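Local coordinates for protein probable arabinosyltransferase B (Mycobacterium tuberculosis H37Rv, PDB 7BVF) that polymerises arabinose into the arabinan of the cell-wall polysaccharide arabinogalactan, working as a membrane-embedded arabinosyltransferase, at residues S426-A431 / R464-R469; F543-L548 / F633-L638; Y863-P868 / F934-M939; A903-G908 / D942-R947. One frame throughout, in Å; residues are numbered along the deposited sequence.

Contact 1: S426-A431 / R464-R469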
loop_
_atom_site.group_PDB
_atom_site.type_symbol
_atom_site.label_atom_id
_atom_site.label_comp_id
_atom_site.label_asym_id
_atom_site.label_seq_id
_atom_site.Cartn_x
_atom_site.Cartn_y
_atom_site.Cartn_z
ATOM N N SER A 426 -48.219 20.674 1.072
ATOM C CA SER A 426 -48.302 20.712 -0.387
ATOM C C SER A 426 -47.984 22.105 -0.927
ATOM O O SER A 426 -48.654 22.608 -1.830
ATOM C CB SER A 426 -49.669 20.238 -0.880
ATOM O OG SER A 426 -50.583 21.317 -0.942
ATOM N N ARG A 427 -46.955 22.732 -0.369
ATOM C CA ARG A 427 -46.488 24.034 -0.817
ATOM C C ARG A 427 -45.214 23.879 -1.637
ATOM O O ARG A 427 -44.517 22.867 -1.560
ATOM C CB ARG A 427 -46.239 24.957 0.374
ATOM C CG ARG A 427 -47.483 25.272 1.173
ATOM C CD ARG A 427 -48.362 26.256 0.435
ATOM N NE ARG A 427 -49.545 26.632 1.201
ATOM C CZ ARG A 427 -49.541 27.498 2.208
ATOM N NH1 ARG A 427 -50.668 27.780 2.843
ATOM N NH2 ARG A 427 -48.412 28.080 2.584
ATOM N N LEU A 428 -44.913 24.906 -2.429
ATOM C CA LEU A 428 -43.767 24.876 -3.324
ATOM C C LEU A 428 -42.678 25.869 -2.949
ATOM O O LEU A 428 -41.620 25.869 -3.584
ATOM C CB LEU A 428 -44.217 25.139 -4.765
ATOM C CG LEU A 428 -44.660 23.925 -5.579
ATOM C CD1 LEU A 428 -44.979 24.341 -6.999
ATOM C CD2 LEU A 428 -43.598 22.841 -5.563
ATOM N N THR A 429 -42.895 26.706 -1.942
ATOM C CA THR A 429 -41.903 27.714 -1.591
ATOM C C THR A 429 -40.713 27.092 -0.858
ATOM O O THR A 429 -39.563 27.391 -1.211
ATOM C CB THR A 429 -42.536 28.829 -0.756
ATOM O OG1 THR A 429 -43.643 29.387 -1.470
ATOM C CG2 THR A 429 -41.524 29.920 -0.490
ATOM N N PRO A 430 -40.917 26.245 0.160
ATOM C CA PRO A 430 -39.755 25.555 0.740
ATOM C C PRO A 430 -39.036 24.660 -0.249
ATOM O O PRO A 430 -37.813 24.503 -0.154
ATOM C CB PRO A 430 -40.357 24.755 1.904
ATOM C CG PRO A 430 -41.812 24.792 1.712
ATOM C CD PRO A 430 -42.122 26.029 0.979
ATOM N N ALA A 431 -39.747 24.080 -1.214
ATOM C CA ALA A 431 -39.083 23.307 -2.255
ATOM C C ALA A 431 -38.317 24.184 -3.235
ATOM O O ALA A 431 -37.511 23.657 -4.007
ATOM C CB ALA A 431 -40.102 22.456 -3.010
ATOM N N ARG A 464 -46.004 14.710 -6.632
ATOM C CA ARG A 464 -47.424 14.798 -6.321
ATOM C C ARG A 464 -47.855 16.226 -6.021
ATOM O O ARG A 464 -49.047 16.532 -6.109
ATOM C CB ARG A 464 -47.763 13.897 -5.137
ATOM C CG ARG A 464 -47.407 12.439 -5.343
ATOM C CD ARG A 464 -48.262 11.545 -4.463
ATOM N NE ARG A 464 -47.847 10.148 -4.530
ATOM C CZ ARG A 464 -47.196 9.518 -3.558
ATOM N NH1 ARG A 464 -46.856 8.245 -3.699
ATOM N NH2 ARG A 464 -46.888 10.161 -2.441
ATOM N N ILE A 465 -46.920 17.100 -5.663
ATOM C CA ILE A 465 -47.229 18.508 -5.444
ATOM C C ILE A 465 -47.062 19.312 -6.722
ATOM O O ILE A 465 -47.907 20.144 -7.060
ATOM C CB ILE A 465 -46.350 19.072 -4.311
ATOM C CG1 ILE A 465 -46.412 18.163 -3.086
ATOM C CG2 ILE A 465 -46.789 20.474 -3.953
ATOM C CD1 ILE A 465 -45.471 18.575 -1.991
ATOM N N LEU A 466 -45.963 19.075 -7.444
ATOM C CA LEU A 466 -45.774 19.741 -8.730
ATOM C C LEU A 466 -46.935 19.471 -9.674
ATOM O O LEU A 466 -47.449 20.393 -10.314
ATOM C CB LEU A 466 -44.461 19.303 -9.375
ATOM C CG LEU A 466 -43.157 19.825 -8.778
ATOM C CD1 LEU A 466 -41.977 19.130 -9.418
ATOM C CD2 LEU A 466 -43.063 21.319 -8.995
ATOM N N VAL A 467 -47.379 18.216 -9.762
ATOM C CA VAL A 467 -48.437 17.860 -10.699
ATOM C C VAL A 467 -49.757 18.490 -10.282
ATOM O O VAL A 467 -50.467 19.078 -11.103
ATOM C CB VAL A 467 -48.555 16.331 -10.812
ATOM C CG1 VAL A 467 -49.893 15.950 -11.406
ATOM C CG2 VAL A 467 -47.418 15.776 -11.645
ATOM N N ARG A 468 -50.106 18.380 -9.004
ATOM C CA ARG A 468 -51.391 18.888 -8.548
ATOM C C ARG A 468 -51.429 20.406 -8.445
ATOM O O ARG A 468 -52.519 20.969 -8.311
ATOM C CB ARG A 468 -51.759 18.257 -7.203
ATOM C CG ARG A 468 -51.347 19.052 -5.983
ATOM C CD ARG A 468 -51.479 18.206 -4.727
ATOM N NE ARG A 468 -51.764 19.014 -3.547
ATOM C CZ ARG A 468 -52.980 19.189 -3.042
ATOM N NH1 ARG A 468 -53.152 19.942 -1.964
ATOM N NH2 ARG A 468 -54.026 18.612 -3.616
ATOM N N ARG A 469 -50.279 21.083 -8.508
ATOM C CA ARG A 469 -50.269 22.534 -8.636
ATOM C C ARG A 469 -50.169 22.994 -10.083
ATOM O O ARG A 469 -50.559 24.126 -10.386
ATOM C CB ARG A 469 -49.114 23.134 -7.832
ATOM C CG ARG A 469 -49.311 23.062 -6.332
ATOM C CD ARG A 469 -48.860 24.345 -5.659
ATOM N NE ARG A 469 -49.248 24.394 -4.254
ATOM C CZ ARG A 469 -50.437 24.794 -3.823
ATOM N NH1 ARG A 469 -51.361 25.179 -4.691
ATOM N NH2 ARG A 469 -50.706 24.808 -2.528
#
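R468 and R469 both reach S426, one for its hydroxyl and the other for its carbonyl. The R468 bond is nearly straight: NH1 donates to S426 OG over 3.1 Å with an N-H...O angle of 170°, and the hydroxyl oxygen lies in the guanidinium plane. The R468 chain runs extended from CG to NE and carries its charge across to the serine, whose CB also packs beside NE. R469 turns the edge of its guanidinium to the S426 carbonyl, where NE and NH2 share the oxygen through two bent, weak hydrogen bonds. The firmer partner of R469 is D243, with which NH2 forms a salt bridge. R427 NE and R469 NH2 lie 4.3 Å apart, and D240 and D243, which both touch R427, probably help to offset these like charges. Below this polar layer the contact turns apolar. I465 lays CG2 against the S426 carbonyl, with CG2 to O at 3.5 Å, while L428 CD2 meets L466 CD2 at 3.8 Å, the two leucines crossing at about a right angle. S426 is the first residue to leave helix 405-425 and does so with positive phi. The contact packs the turn that ends helix 405-425 and leads into helix 430-442 against helix 460-470, within the GT-C-type membrane region.

Contact 2: F543-L548 / F633-L638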
loop_
_atom_site.group_PDB
_atom_site.type_symbol
_atom_site.label_atom_id
_atom_site.label_comp_id
_atom_site.label_asym_id
_atom_site.label_seq_id
_atom_site.Cartn_x
_atom_site.Cartn_y
_atom_site.Cartn_z
ATOM N N PHE A 543 -17.535 7.059 12.071
ATOM C CA PHE A 543 -18.031 6.413 10.863
ATOM C C PHE A 543 -18.527 4.999 11.140
ATOM O O PHE A 543 -19.513 4.555 10.537
ATOM C CB PHE A 543 -16.940 6.392 9.795
ATOM C CG PHE A 543 -17.313 5.616 8.568
ATOM C CD1 PHE A 543 -18.266 6.100 7.690
ATOM C CD2 PHE A 543 -16.714 4.401 8.292
ATOM C CE1 PHE A 543 -18.613 5.387 6.564
ATOM C CE2 PHE A 543 -17.057 3.685 7.167
ATOM C CZ PHE A 543 -18.008 4.179 6.302
ATOM N N LEU A 544 -17.862 4.273 12.042
ATOM C CA LEU A 544 -18.258 2.893 12.289
ATOM C C LEU A 544 -19.612 2.821 12.984
ATOM O O LEU A 544 -20.445 1.970 12.643
ATOM C CB LEU A 544 -17.189 2.179 13.112
ATOM C CG LEU A 544 -15.851 1.920 12.415
ATOM C CD1 LEU A 544 -15.026 0.921 13.200
ATOM C CD2 LEU A 544 -16.063 1.441 10.994
ATOM N N ILE A 545 -19.855 3.703 13.959
ATOM C CA ILE A 545 -21.137 3.702 14.648
ATOM C C ILE A 545 -22.268 4.122 13.723
ATOM O O ILE A 545 -23.427 3.796 13.985
ATOM C CB ILE A 545 -21.085 4.606 15.892
ATOM C CG1 ILE A 545 -22.160 4.196 16.897
ATOM C CG2 ILE A 545 -21.262 6.058 15.510
ATOM C CD1 ILE A 545 -21.921 2.850 17.525
ATOM N N THR A 546 -21.965 4.840 12.642
ATOM C CA THR A 546 -22.994 5.184 11.670
ATOM C C THR A 546 -23.265 4.024 10.725
ATOM O O THR A 546 -24.427 3.712 10.439
ATOM C CB THR A 546 -22.577 6.421 10.876
ATOM O OG1 THR A 546 -22.480 7.547 11.755
ATOM C CG2 THR A 546 -23.588 6.721 9.785
ATOM N N ALA A 547 -22.206 3.375 10.238
ATOM C CA ALA A 547 -22.383 2.250 9.327
ATOM C C ALA A 547 -23.121 1.101 10.000
ATOM O O ALA A 547 -23.990 0.470 9.387
ATOM C CB ALA A 547 -21.029 1.782 8.800
ATOM N N LEU A 548 -22.798 0.818 11.264
ATOM C CA LEU A 548 -23.451 -0.282 11.968
ATOM C C LEU A 548 -24.956 -0.062 12.064
ATOM O O LEU A 548 -25.748 -0.953 11.736
ATOM C CB LEU A 548 -22.844 -0.445 13.360
ATOM C CG LEU A 548 -23.570 -1.381 14.327
ATOM C CD1 LEU A 548 -23.350 -2.828 13.939
ATOM C CD2 LEU A 548 -23.115 -1.135 15.750
ATOM N N PHE A 633 -19.775 -4.869 20.452
ATOM C CA PHE A 633 -18.490 -5.168 21.082
ATOM C C PHE A 633 -17.403 -5.419 20.043
ATOM O O PHE A 633 -16.253 -5.004 20.225
ATOM C CB PHE A 633 -18.626 -6.368 22.011
ATOM C CG PHE A 633 -19.210 -6.035 23.347
ATOM C CD1 PHE A 633 -18.907 -4.840 23.968
ATOM C CD2 PHE A 633 -20.063 -6.914 23.983
ATOM C CE1 PHE A 633 -19.443 -4.531 25.195
ATOM C CE2 PHE A 633 -20.600 -6.611 25.209
ATOM C CZ PHE A 633 -20.290 -5.418 25.815
ATOM N N PHE A 634 -17.745 -6.098 18.948
ATOM C CA PHE A 634 -16.783 -6.301 17.868
ATOM C C PHE A 634 -16.362 -4.975 17.248
ATOM O O PHE A 634 -15.179 -4.763 16.954
ATOM C CB PHE A 634 -17.384 -7.222 16.808
ATOM C CG PHE A 634 -16.458 -7.529 15.670
ATOM C CD1 PHE A 634 -15.550 -8.567 15.760
ATOM C CD2 PHE A 634 -16.507 -6.794 14.503
ATOM C CE1 PHE A 634 -14.705 -8.855 14.714
ATOM C CE2 PHE A 634 -15.662 -7.078 13.455
ATOM C CZ PHE A 634 -14.761 -8.110 13.561
ATOM N N LEU A 635 -17.321 -4.074 17.034
ATOM C CA LEU A 635 -16.998 -2.760 16.490
ATOM C C LEU A 635 -16.069 -1.992 17.418
ATOM O O LEU A 635 -15.133 -1.328 16.961
ATOM C CB LEU A 635 -18.290 -1.984 16.237
ATOM C CG LEU A 635 -18.255 -0.512 15.845
ATOM C CD1 LEU A 635 -19.317 -0.267 14.801
ATOM C CD2 LEU A 635 -18.493 0.385 17.046
ATOM N N LEU A 636 -16.303 -2.074 18.728
ATOM C CA LEU A 636 -15.414 -1.408 19.678
ATOM C C LEU A 636 -14.012 -2.003 19.637
ATOM O O LEU A 636 -13.015 -1.269 19.658
ATOM C CB LEU A 636 -15.982 -1.507 21.089
ATOM C CG LEU A 636 -16.918 -0.399 21.550
ATOM C CD1 LEU A 636 -17.334 -0.647 22.981
ATOM C CD2 LEU A 636 -16.232 0.935 21.423
ATOM N N ALA A 637 -13.915 -3.333 19.596
ATOM C CA ALA A 637 -12.609 -3.978 19.518
ATOM C C ALA A 637 -11.864 -3.581 18.256
ATOM O O ALA A 637 -10.635 -3.469 18.270
ATOM C CB ALA A 637 -12.767 -5.494 19.575
ATOM N N LEU A 638 -12.582 -3.378 17.154
ATOM C CA LEU A 638 -11.933 -2.937 15.925
ATOM C C LEU A 638 -11.537 -1.469 15.986
ATOM O O LEU A 638 -10.530 -1.078 15.391
ATOM C CB LEU A 638 -12.857 -3.187 14.735
ATOM C CG LEU A 638 -12.267 -3.117 13.329
ATOM C CD1 LEU A 638 -13.004 -4.084 12.434
ATOM C CD2 LEU A 638 -12.359 -1.716 12.763
#
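L635 is the principal bump of this contact, an antiparallel pair of helices in the GT-C-type membrane region, and its branched end enters a hollow walled by L544, I545 and L548. The axes of the two short segments approach to 10.7 Å, with 156° between their directions. Both segments lie within predicted transmembrane helices. L635 CG stands anti to the backbone N (chi1 172°), and from there CD1 goes to the floor of the hollow. This methyl touches the L544 carbonyl, which is already engaged in the helical bond from L548 N, and it has L544 CB at 3.7 Å and L548 CB at 3.8 Å as walls about a turn apart. No hydrogen bond crosses between the segments; apart from this methyl on the carbonyl, their contact is one of apolar side chains.

L544 answers as the bump in the other direction. Its CB rests on L635 while its outer end passes on to L638, CD1 meeting L638 CD2 at 3.8 Å with the side chains at about a right angle. L544 thereby fills the groove between residues three apart on helix 622-639. L632 prolongs the same ridge, packing on I545 and L548. The other flank of helix 622-639 is covered by helices 668-687 and 706-727, and aromatic packing from another protein chain reaches A637 and L638. The side chain of L548 lies about 8 Å from a bound cardiolipin. At the remaining wall of the hollow, I545 CD1 stands 4.2 Å from L635 CD2.

Contact 3: Y863-P868 / F934-M939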
loop_
_atom_site.group_PDB
_atom_site.type_symbol
_atom_site.label_atom_id
_atom_site.label_comp_id
_atom_site.label_asym_id
_atom_site.label_seq_id
_atom_site.Cartn_x
_atom_site.Cartn_y
_atom_site.Cartn_z
ATOM N N TYR A 863 35.193 20.264 32.270
ATOM C CA TYR A 863 34.785 21.574 31.775
ATOM C C TYR A 863 34.051 22.314 32.884
ATOM O O TYR A 863 32.984 21.881 33.322
ATOM C CB TYR A 863 33.905 21.430 30.540
ATOM C CG TYR A 863 34.673 21.091 29.295
ATOM C CD1 TYR A 863 35.644 21.945 28.808
ATOM C CD2 TYR A 863 34.434 19.917 28.609
ATOM C CE1 TYR A 863 36.356 21.641 27.673
ATOM C CE2 TYR A 863 35.142 19.604 27.470
ATOM C CZ TYR A 863 36.101 20.470 27.007
ATOM O OH TYR A 863 36.806 20.167 25.871
ATOM N N LEU A 864 34.620 23.433 33.330
ATOM C CA LEU A 864 34.015 24.254 34.371
ATOM C C LEU A 864 32.583 24.628 34.029
ATOM O O LEU A 864 32.191 24.600 32.862
ATOM C CB LEU A 864 34.840 25.514 34.609
ATOM C CG LEU A 864 35.884 25.387 35.710
ATOM C CD1 LEU A 864 36.795 26.597 35.722
ATOM C CD2 LEU A 864 35.174 25.248 37.037
ATOM N N LEU A 865 31.796 24.980 35.039
ATOM C CA LEU A 865 30.366 25.147 34.872
ATOM C C LEU A 865 29.951 26.454 35.533
ATOM O O LEU A 865 30.231 26.657 36.727
ATOM C CB LEU A 865 29.628 23.955 35.490
ATOM C CG LEU A 865 28.279 23.533 34.928
ATOM C CD1 LEU A 865 28.400 23.219 33.467
ATOM C CD2 LEU A 865 27.799 22.316 35.671
ATOM N N PRO A 866 29.302 27.361 34.809
ATOM C CA PRO A 866 28.957 28.664 35.385
ATOM C C PRO A 866 27.880 28.542 36.453
ATOM O O PRO A 866 27.218 27.515 36.608
ATOM C CB PRO A 866 28.459 29.459 34.179
ATOM C CG PRO A 866 27.977 28.427 33.230
ATOM C CD PRO A 866 28.888 27.257 33.401
ATOM N N LYS A 867 27.718 29.631 37.201
ATOM C CA LYS A 867 26.708 29.684 38.247
ATOM C C LYS A 867 25.314 29.562 37.635
ATOM O O LYS A 867 25.046 30.152 36.584
ATOM C CB LYS A 867 26.830 30.992 39.029
ATOM C CG LYS A 867 26.345 30.926 40.469
ATOM C CD LYS A 867 27.335 30.198 41.365
ATOM C CE LYS A 867 28.759 30.673 41.132
ATOM N NZ LYS A 867 29.706 30.089 42.121
ATOM N N PRO A 868 24.412 28.807 38.257
ATOM C CA PRO A 868 23.103 28.568 37.643
ATOM C C PRO A 868 22.267 29.834 37.568
ATOM O O PRO A 868 22.525 30.835 38.239
ATOM C CB PRO A 868 22.455 27.534 38.571
ATOM C CG PRO A 868 23.138 27.718 39.870
ATOM C CD PRO A 868 24.551 28.095 39.539
ATOM N N PHE A 934 21.169 18.000 27.616
ATOM C CA PHE A 934 21.112 17.530 28.997
ATOM C C PHE A 934 20.551 18.641 29.872
ATOM O O PHE A 934 21.138 19.724 29.952
ATOM C CB PHE A 934 22.497 17.119 29.505
ATOM C CG PHE A 934 23.204 16.133 28.628
ATOM C CD1 PHE A 934 23.986 16.558 27.576
ATOM C CD2 PHE A 934 23.098 14.780 28.863
ATOM C CE1 PHE A 934 24.631 15.656 26.771
ATOM C CE2 PHE A 934 23.745 13.878 28.061
ATOM C CZ PHE A 934 24.511 14.316 27.015
ATOM N N ALA A 935 19.434 18.368 30.540
ATOM C CA ALA A 935 18.781 19.377 31.364
ATOM C C ALA A 935 19.618 19.701 32.594
ATOM O O ALA A 935 20.048 18.802 33.319
ATOM C CB ALA A 935 17.397 18.896 31.783
ATOM N N ARG A 936 19.836 20.994 32.836
ATOM C CA ARG A 936 20.637 21.414 33.980
ATOM C C ARG A 936 19.908 21.197 35.298
ATOM O O ARG A 936 20.548 21.001 36.335
ATOM C CB ARG A 936 21.023 22.884 33.825
ATOM C CG ARG A 936 21.808 23.463 34.979
ATOM C CD ARG A 936 23.262 23.069 34.904
ATOM N NE ARG A 936 24.056 23.703 35.949
ATOM C CZ ARG A 936 24.630 24.893 35.828
ATOM N NH1 ARG A 936 24.496 25.583 34.705
ATOM N NH2 ARG A 936 25.338 25.394 36.828
ATOM N N ALA A 937 18.576 21.215 35.282
ATOM C CA ALA A 937 17.800 21.102 36.511
ATOM C C ALA A 937 17.815 19.703 37.104
ATOM O O ALA A 937 17.263 19.513 38.192
ATOM C CB ALA A 937 16.357 21.536 36.258
ATOM N N LYS A 938 18.420 18.724 36.434
ATOM C CA LYS A 938 18.482 17.371 36.971
ATOM C C LYS A 938 19.726 17.141 37.816
ATOM O O LYS A 938 19.649 16.487 38.861
ATOM C CB LYS A 938 18.426 16.348 35.837
ATOM C CG LYS A 938 17.031 16.108 35.298
ATOM C CD LYS A 938 16.964 14.801 34.529
ATOM C CE LYS A 938 15.540 14.460 34.132
ATOM N NZ LYS A 938 15.458 13.129 33.470
ATOM N N MET A 939 20.872 17.660 37.390
ATOM C CA MET A 939 22.072 17.548 38.197
ATOM C C MET A 939 21.969 18.475 39.409
ATOM O O MET A 939 21.231 19.462 39.379
ATOM C CB MET A 939 23.307 17.881 37.368
ATOM C CG MET A 939 23.478 19.339 37.028
ATOM S SD MET A 939 24.866 19.604 35.909
ATOM C CE MET A 939 24.197 18.957 34.382
#
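R936 reaches across to the backbone of P866, and its NH2 donates a hydrogen bond to P866 O over 2.8 Å. The bond is fairly straight, with an N-H...O angle of 156°; the donor lies nearly along the C=O axis and the oxygen close to the guanidinium plane. Both faces of the flat group are packed. L865 comes tip to tip with the arginine and sets CG 3.9 Å above the plane, over its centre. P868 CB lies over the opposite face, toward its NH2 end, 4.0 Å from R936 NH2. With CG anti to the backbone N (chi1 177°) and a bend at chi2, the R936 chain carries the guanidinium to P866. M939 adds to the packing on L865: its SD lies 4.0 Å from L865 CD2, the two side chains crossing obliquely.

Further out, backbone bonds position both partners. F934 pairs with V875 and R936 with P873, fixing the root of the arginine at the end of strand 932-935. On the other side Y863 bonds to V946 and L864 to K765. The two segments thus leave strands of different sheets, and the contact ties their ends at the surface. This is consistent with an edge of a two-sheet beta sandwich, as in the galactose-binding-like clan to which the EmbC C-terminal domain is assigned.

Contact 4: A903-G908 / D942-R947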
loop_
_atom_site.group_PDB
_atom_site.type_symbol
_atom_site.label_atom_id
_atom_site.label_comp_id
_atom_site.label_asym_id
_atom_site.label_seq_id
_atom_site.Cartn_x
_atom_site.Cartn_y
_atom_site.Cartn_z
ATOM N N ALA A 903 30.706 16.342 38.376
ATOM C CA ALA A 903 31.463 16.295 39.617
ATOM C C ALA A 903 30.942 17.343 40.585
ATOM O O ALA A 903 30.286 18.309 40.193
ATOM C CB ALA A 903 32.957 16.522 39.378
ATOM N N MET A 904 31.252 17.143 41.858
ATOM C CA MET A 904 30.831 18.008 42.947
ATOM C C MET A 904 32.054 18.562 43.668
ATOM O O MET A 904 33.135 17.964 43.617
ATOM C CB MET A 904 29.942 17.239 43.935
ATOM C CG MET A 904 28.774 16.523 43.286
ATOM S SD MET A 904 27.380 17.609 42.953
ATOM C CE MET A 904 26.762 17.872 44.610
ATOM N N PRO A 905 31.926 19.705 44.347
ATOM C CA PRO A 905 33.105 20.321 44.965
ATOM C C PRO A 905 33.650 19.473 46.101
ATOM O O PRO A 905 32.896 18.878 46.875
ATOM C CB PRO A 905 32.575 21.664 45.477
ATOM C CG PRO A 905 31.136 21.422 45.707
ATOM C CD PRO A 905 30.703 20.476 44.628
ATOM N N GLY A 906 34.975 19.423 46.195
ATOM C CA GLY A 906 35.631 18.617 47.195
ATOM C C GLY A 906 37.008 19.131 47.557
ATOM O O GLY A 906 37.325 20.311 47.384
ATOM N N PRO A 907 37.858 18.239 48.075
ATOM C CA PRO A 907 39.200 18.664 48.504
ATOM C C PRO A 907 40.093 19.137 47.369
ATOM O O PRO A 907 41.107 19.791 47.641
ATOM C CB PRO A 907 39.774 17.406 49.171
ATOM C CG PRO A 907 38.584 16.551 49.483
ATOM C CD PRO A 907 37.596 16.827 48.397
ATOM N N GLY A 908 39.760 18.836 46.116
ATOM C CA GLY A 908 40.600 19.248 45.011
ATOM C C GLY A 908 40.886 18.160 43.998
ATOM O O GLY A 908 41.763 18.318 43.144
ATOM N N ASP A 942 25.007 22.431 43.394
ATOM C CA ASP A 942 26.428 22.748 43.476
ATOM C C ASP A 942 27.214 21.694 42.699
ATOM O O ASP A 942 27.825 20.790 43.267
ATOM C CB ASP A 942 26.876 22.847 44.947
ATOM C CG ASP A 942 26.645 21.564 45.722
ATOM O OD1 ASP A 942 27.633 20.978 46.209
ATOM O OD2 ASP A 942 25.477 21.138 45.839
ATOM N N ALA A 943 27.197 21.822 41.377
ATOM C CA ALA A 943 27.999 20.995 40.488
ATOM C C ALA A 943 29.078 21.869 39.868
ATOM O O ALA A 943 28.777 22.925 39.308
ATOM C CB ALA A 943 27.137 20.350 39.404
ATOM N N VAL A 944 30.329 21.433 39.974
ATOM C CA VAL A 944 31.451 22.271 39.564
ATOM C C VAL A 944 31.801 22.077 38.097
ATOM O O VAL A 944 32.052 23.048 37.386
ATOM C CB VAL A 944 32.666 21.997 40.467
ATOM C CG1 VAL A 944 33.782 22.966 40.149
ATOM C CG2 VAL A 944 32.270 22.122 41.908
ATOM N N ALA A 945 31.829 20.839 37.612
ATOM C CA ALA A 945 32.329 20.561 36.276
ATOM C C ALA A 945 31.533 19.429 35.652
ATOM O O ALA A 945 30.711 18.786 36.303
ATOM C CB ALA A 945 33.817 20.212 36.312
ATOM N N VAL A 946 31.777 19.201 34.363
ATOM C CA VAL A 946 31.227 18.073 33.622
ATOM C C VAL A 946 32.294 17.575 32.657
ATOM O O VAL A 946 33.333 18.208 32.467
ATOM C CB VAL A 946 29.943 18.434 32.848
ATOM C CG1 VAL A 946 28.794 18.695 33.795
ATOM C CG2 VAL A 946 30.184 19.629 31.962
ATOM N N ARG A 947 32.027 16.428 32.040
ATOM C CA ARG A 947 32.934 15.879 31.043
ATOM C C ARG A 947 32.199 14.829 30.229
ATOM O O ARG A 947 31.275 14.188 30.723
ATOM C CB ARG A 947 34.185 15.280 31.686
ATOM C CG ARG A 947 34.003 13.917 32.302
ATOM C CD ARG A 947 35.352 13.354 32.686
ATOM N NE ARG A 947 35.251 12.121 33.451
ATOM C CZ ARG A 947 36.204 11.671 34.257
ATOM N NH1 ARG A 947 37.327 12.356 34.404
ATOM N NH2 ARG A 947 36.032 10.540 34.921
#
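A903 meets V944 and A945 through two backbone hydrogen bonds, which make up the close part of this contact. A903 N donates to A945 O over 3.2 Å, and V944 N to A903 O over 3.1 Å. The A903 oxygen also receives a CA-H...O contact from A943, so two neighbouring residues converge on it. On the inner side A903 and A945 both pack against W862, whose ring makes a cation-pi contact with R947; R947 in turn forms a salt bridge with E901.

Toward solvent the backbones part and side chains take over. P905 lies against V944, with CD 3.5 Å from V944 CG2. The side chains of P905 and D942 cross at about a right angle, with D942 OD1 3.5 Å from P905 CD. M904 bends at chi2 and chi3 (-81° and -72°), setting SD 3.2 Å from D942 O, with CE beside the carboxylate. P905 and D942 are exposed, and no hydrogen bond joins the segments here. V944 has helical backbone angles and A945 extended ones, and both lie opposite A903 on the neighbouring strand. These angles are consistent with a classic beta bulge, where strands 901-903 and 945-950 begin to separate in an antiparallel sheet of the EmbC C-terminal domain.

In the fold
Contacts 1 and 2 belong to the helical membrane region and contacts 3 and 4 to the beta-rich C-terminal domain. Contact 2 is buried, with apolar side chains only, whereas contact 1, its centre about 40 Å from that of contact 2, is partly buried and mixes arginine bonds with leucine packing. Contact 3 lies at the surface and again relies on an arginine gripping a carbonyl, here by one straight bond instead of two weak ones. Contact 4, partly buried, depends on backbone pairing. Contacts 3 and 4 adjoin, their centres about 11 Å apart: strands 863-864 and 945-950 are sheet neighbours, and L865 packs on V944.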